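Long-range contact in adhesin (Streptococcus sanguinis SK1 = NCTC 7863, PDB 6VU6), which probably mediates attachment of the bacterium to host surfaces by binding sialylated glycans through its Siglec-like domains: residues V38-I43 against K98-E103. Residues are numbered along the deposited sequence; the frame is centred on the assembly and turned at random.
With GAL (beta-D-galactopyranose), chain C; SIA (N-acetyl-alpha-neuraminic acid), chain B.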
loop_
_atom_site.group_PDB
_atom_site.type_symbol
_atom_site.label_atom_id
_atom_site.label_comp_id
_atom_site.label_asym_id
_atom_site.label_seq_id
_atom_site.Cartn_x
_atom_site.Cartn_y
_atom_site.Cartn_z
ATOM N N VAL A 38 55.184 0.914 -7.877
ATOM C CA VAL A 38 54.244 1.944 -7.365
ATOM C C VAL A 38 54.316 1.878 -5.833
ATOM O O VAL A 38 54.289 0.798 -5.300
ATOM C CB VAL A 38 52.831 1.828 -7.943
ATOM C CG1 VAL A 38 51.911 2.879 -7.383
ATOM C CG2 VAL A 38 52.853 1.926 -9.447
ATOM N N ILE A 39 54.395 3.015 -5.182
ATOM C CA ILE A 39 54.645 3.069 -3.738
ATOM C C ILE A 39 53.722 4.107 -3.113
ATOM O O ILE A 39 53.445 5.139 -3.734
ATOM C CB ILE A 39 56.123 3.425 -3.452
ATOM C CG1 ILE A 39 57.039 2.232 -3.700
ATOM C CG2 ILE A 39 56.344 3.949 -2.041
ATOM C CD1 ILE A 39 58.498 2.625 -3.748
ATOM N N VAL A 40 53.255 3.840 -1.884
ATOM C CA VAL A 40 52.471 4.790 -1.078
ATOM C C VAL A 40 53.174 4.976 0.265
ATOM O O VAL A 40 53.558 3.988 0.902
ATOM C CB VAL A 40 51.033 4.293 -0.841
ATOM C CG1 VAL A 40 50.205 5.380 -0.127
ATOM C CG2 VAL A 40 50.394 3.842 -2.148
ATOM N N ARG A 41 53.330 6.223 0.715
ATOM C CA ARG A 41 54.166 6.415 1.899
ATOM C C ARG A 41 53.875 7.737 2.601
ATOM O O ARG A 41 53.359 8.681 2.001
ATOM C CB ARG A 41 55.641 6.340 1.524
ATOM C CG ARG A 41 56.065 7.290 0.403
ATOM C CD ARG A 41 57.082 8.265 0.947
ATOM N NE ARG A 41 58.416 8.031 0.448
ATOM C CZ ARG A 41 59.523 8.473 1.037
ATOM N NH1 ARG A 41 59.471 9.174 2.166
ATOM N NH2 ARG A 41 60.679 8.228 0.454
ATOM N N ASN A 42 54.203 7.778 3.896
ATOM C CA ASN A 42 54.329 9.039 4.642
ATOM C C ASN A 42 55.371 9.953 4.014
ATOM O O ASN A 42 56.334 9.488 3.411
ATOM C CB ASN A 42 54.777 8.760 6.080
ATOM C CG ASN A 42 53.713 8.072 6.900
ATOM O OD1 ASN A 42 52.696 7.644 6.369
ATOM N ND2 ASN A 42 53.942 7.965 8.203
ATOM N N ILE A 43 55.192 11.229 4.217
ATOM C CA ILE A 43 56.148 12.214 3.664
ATOM C C ILE A 43 57.528 12.051 4.303
ATOM O O ILE A 43 58.459 12.118 3.566
ATOM C CB ILE A 43 55.643 13.656 3.757
ATOM C CG1 ILE A 43 56.661 14.617 3.155
ATOM C CG2 ILE A 43 55.290 14.031 5.175
ATOM C CD1 ILE A 43 56.956 14.412 1.713
ATOM N N LYS A 98 48.994 11.261 2.169
ATOM C CA LYS A 98 49.979 10.220 1.775
ATOM C C LYS A 98 50.456 10.471 0.343
ATOM O O LYS A 98 49.698 10.928 -0.449
ATOM C CB LYS A 98 49.445 8.812 1.999
ATOM C CG LYS A 98 48.986 8.498 3.410
ATOM C CD LYS A 98 49.965 8.804 4.484
ATOM C CE LYS A 98 49.375 8.867 5.872
ATOM N NZ LYS A 98 50.384 8.935 6.929
ATOM N N TYR A 99 51.683 10.109 0.078
ATOM C CA TYR A 99 52.401 10.417 -1.168
ATOM C C TYR A 99 52.580 9.184 -2.038
ATOM O O TYR A 99 52.904 8.150 -1.562
ATOM C CB TYR A 99 53.714 11.090 -0.809
ATOM C CG TYR A 99 53.489 12.443 -0.227
ATOM C CD1 TYR A 99 53.151 12.602 1.099
ATOM C CD2 TYR A 99 53.567 13.559 -1.013
ATOM C CE1 TYR A 99 52.943 13.847 1.645
ATOM C CE2 TYR A 99 53.347 14.806 -0.492
ATOM C CZ TYR A 99 53.012 14.954 0.835
ATOM O OH TYR A 99 52.765 16.186 1.312
ATOM N N VAL A 100 52.395 9.392 -3.321
ATOM C CA VAL A 100 52.476 8.306 -4.322
ATOM C C VAL A 100 53.610 8.553 -5.309
ATOM O O VAL A 100 53.705 9.614 -5.830
ATOM C CB VAL A 100 51.146 8.049 -5.025
ATOM C CG1 VAL A 100 51.286 6.879 -5.983
ATOM C CG2 VAL A 100 50.038 7.805 -4.033
ATOM N N ARG A 101 54.430 7.541 -5.506
ATOM C CA ARG A 101 55.571 7.602 -6.398
ATOM C C ARG A 101 55.512 6.419 -7.350
ATOM O O ARG A 101 54.943 5.380 -7.012
ATOM C CB ARG A 101 56.865 7.585 -5.593
ATOM C CG ARG A 101 56.870 8.572 -4.426
ATOM C CD ARG A 101 58.169 8.570 -3.674
ATOM N NE ARG A 101 59.154 9.314 -4.426
ATOM C CZ ARG A 101 60.453 9.271 -4.199
ATOM N NH1 ARG A 101 60.924 8.506 -3.219
ATOM N NH2 ARG A 101 61.279 9.986 -4.954
ATOM N N ALA A 102 56.107 6.566 -8.517
ATOM C CA ALA A 102 56.238 5.462 -9.482
ATOM C C ALA A 102 57.661 5.445 -10.038
ATOM O O ALA A 102 58.284 6.474 -10.044
ATOM C CB ALA A 102 55.211 5.578 -10.556
ATOM N N GLU A 103 58.117 4.283 -10.486
ATOM C CA GLU A 103 59.454 4.112 -11.092
ATOM C C GLU A 103 59.350 3.288 -12.374
ATOM O O GLU A 103 58.844 2.212 -12.340
ATOM C CB GLU A 103 60.411 3.422 -10.137
ATOM C CG GLU A 103 61.841 3.580 -10.534
ATOM C CD GLU A 103 62.781 2.603 -9.855
ATOM O OE1 GLU A 103 63.198 1.631 -10.515
ATOM O OE2 GLU A 103 63.076 2.791 -8.676
HETATM C C1 GAL C . 53.538 16.556 8.148
HETATM C C2 GAL C . 52.260 16.714 8.940
HETATM C C3 GAL C . 51.090 16.093 8.213
HETATM C C4 GAL C . 51.032 16.697 6.788
HETATM C C5 GAL C . 52.378 16.401 6.099
HETATM C C6 GAL C . 52.594 17.045 4.756
HETATM O O2 GAL C . 52.351 16.126 10.247
HETATM O O3 GAL C . 49.869 16.370 8.909
HETATM O O4 GAL C . 50.864 18.089 6.889
HETATM O O5 GAL C . 53.422 16.954 6.839
HETATM O O6 GAL C . 51.699 16.589 3.827
HETATM C C1 SIA B . 48.329 14.881 7.494
HETATM C C2 SIA B . 48.839 15.459 8.930
HETATM C C3 SIA B . 47.809 16.170 9.844
HETATM C C4 SIA B . 46.692 15.253 10.338
HETATM C C5 SIA B . 47.294 14.023 11.019
HETATM C C6 SIA B . 48.407 13.431 10.110
HETATM C C7 SIA B . 49.124 12.198 10.693
HETATM C C8 SIA B . 50.279 11.787 9.767
HETATM C C9 SIA B . 51.083 10.704 10.466
HETATM C C10 SIA B . 45.899 12.620 12.453
HETATM C C11 SIA B . 44.794 11.570 12.548
HETATM N N5 SIA B . 46.264 13.021 11.208
HETATM O O1A SIA B . 47.435 15.529 6.877
HETATM O O1B SIA B . 48.904 13.807 7.069
HETATM O O4 SIA B . 45.851 15.871 11.318
HETATM O O6 SIA B . 49.401 14.408 9.798
HETATM O O7 SIA B . 49.582 12.441 12.013
HETATM O O8 SIA B . 49.792 11.390 8.477
HETATM O O9 SIA B . 51.074 9.559 9.629
HETATM O O10 SIA B . 46.418 13.080 13.460
HETATM O O HOH W 1 60.085 6.012 -1.647
#
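Ile43 lies over one face of the Tyr99 ring where two antiparallel strands of a Siglec-like, immunoglobulin-type sandwich reach the sialoglycan site. Ile39 with Arg101 and Arg41 with Tyr99 are hydrogen-bonded pairs, Val38 with Ala102 and Val40 with Val100 non-hydrogen-bonded ones. Ile43 CD1 stands 4.0 Å from the ring centroid of Tyr99, only 9° off the normal, a CH-pi contact. With its CG1 anti to the backbone N (chi1 -179°), Ile43 turns CG2 to galactose, 3.8 Å from O5 of the sugar. Tyrosine suits its place twice: the ring gives isoleucine a flat apolar seat, while the hydroxyl at its edge hydrogen-bonds galactose O6 and also the backbone N of Lys115.

Beside this pair, Lys98 and Asn42 run side by side in the same direction. A bend at chi2 carries the lysine along the asparagine, where NZ donates to OD1 from above the amide plane rather than along a lone pair. NZ also binds Asp53 O, sialic acid O8 and, weakly, O9. Asn42 ND2 is held by Asp53 OD1 and Glu44 OE2, fixing the amide's rotation.

On the ring's side of the sheet, the guanidinium groups of Arg41 and Arg101 are turned 71° apart. Their several N-H groups suit many acceptors: Arg41 NH2 donates to Ala46 O, Arg101 NH2 to Thr110 O and, in a salt bridge, Asp47. Beta-branched Val38, Val40 and Val100 fill the other side, towards the sandwich interior. One water accepts from both Arg41 NH2 and Arg101 NH1, each at 3.1 Å.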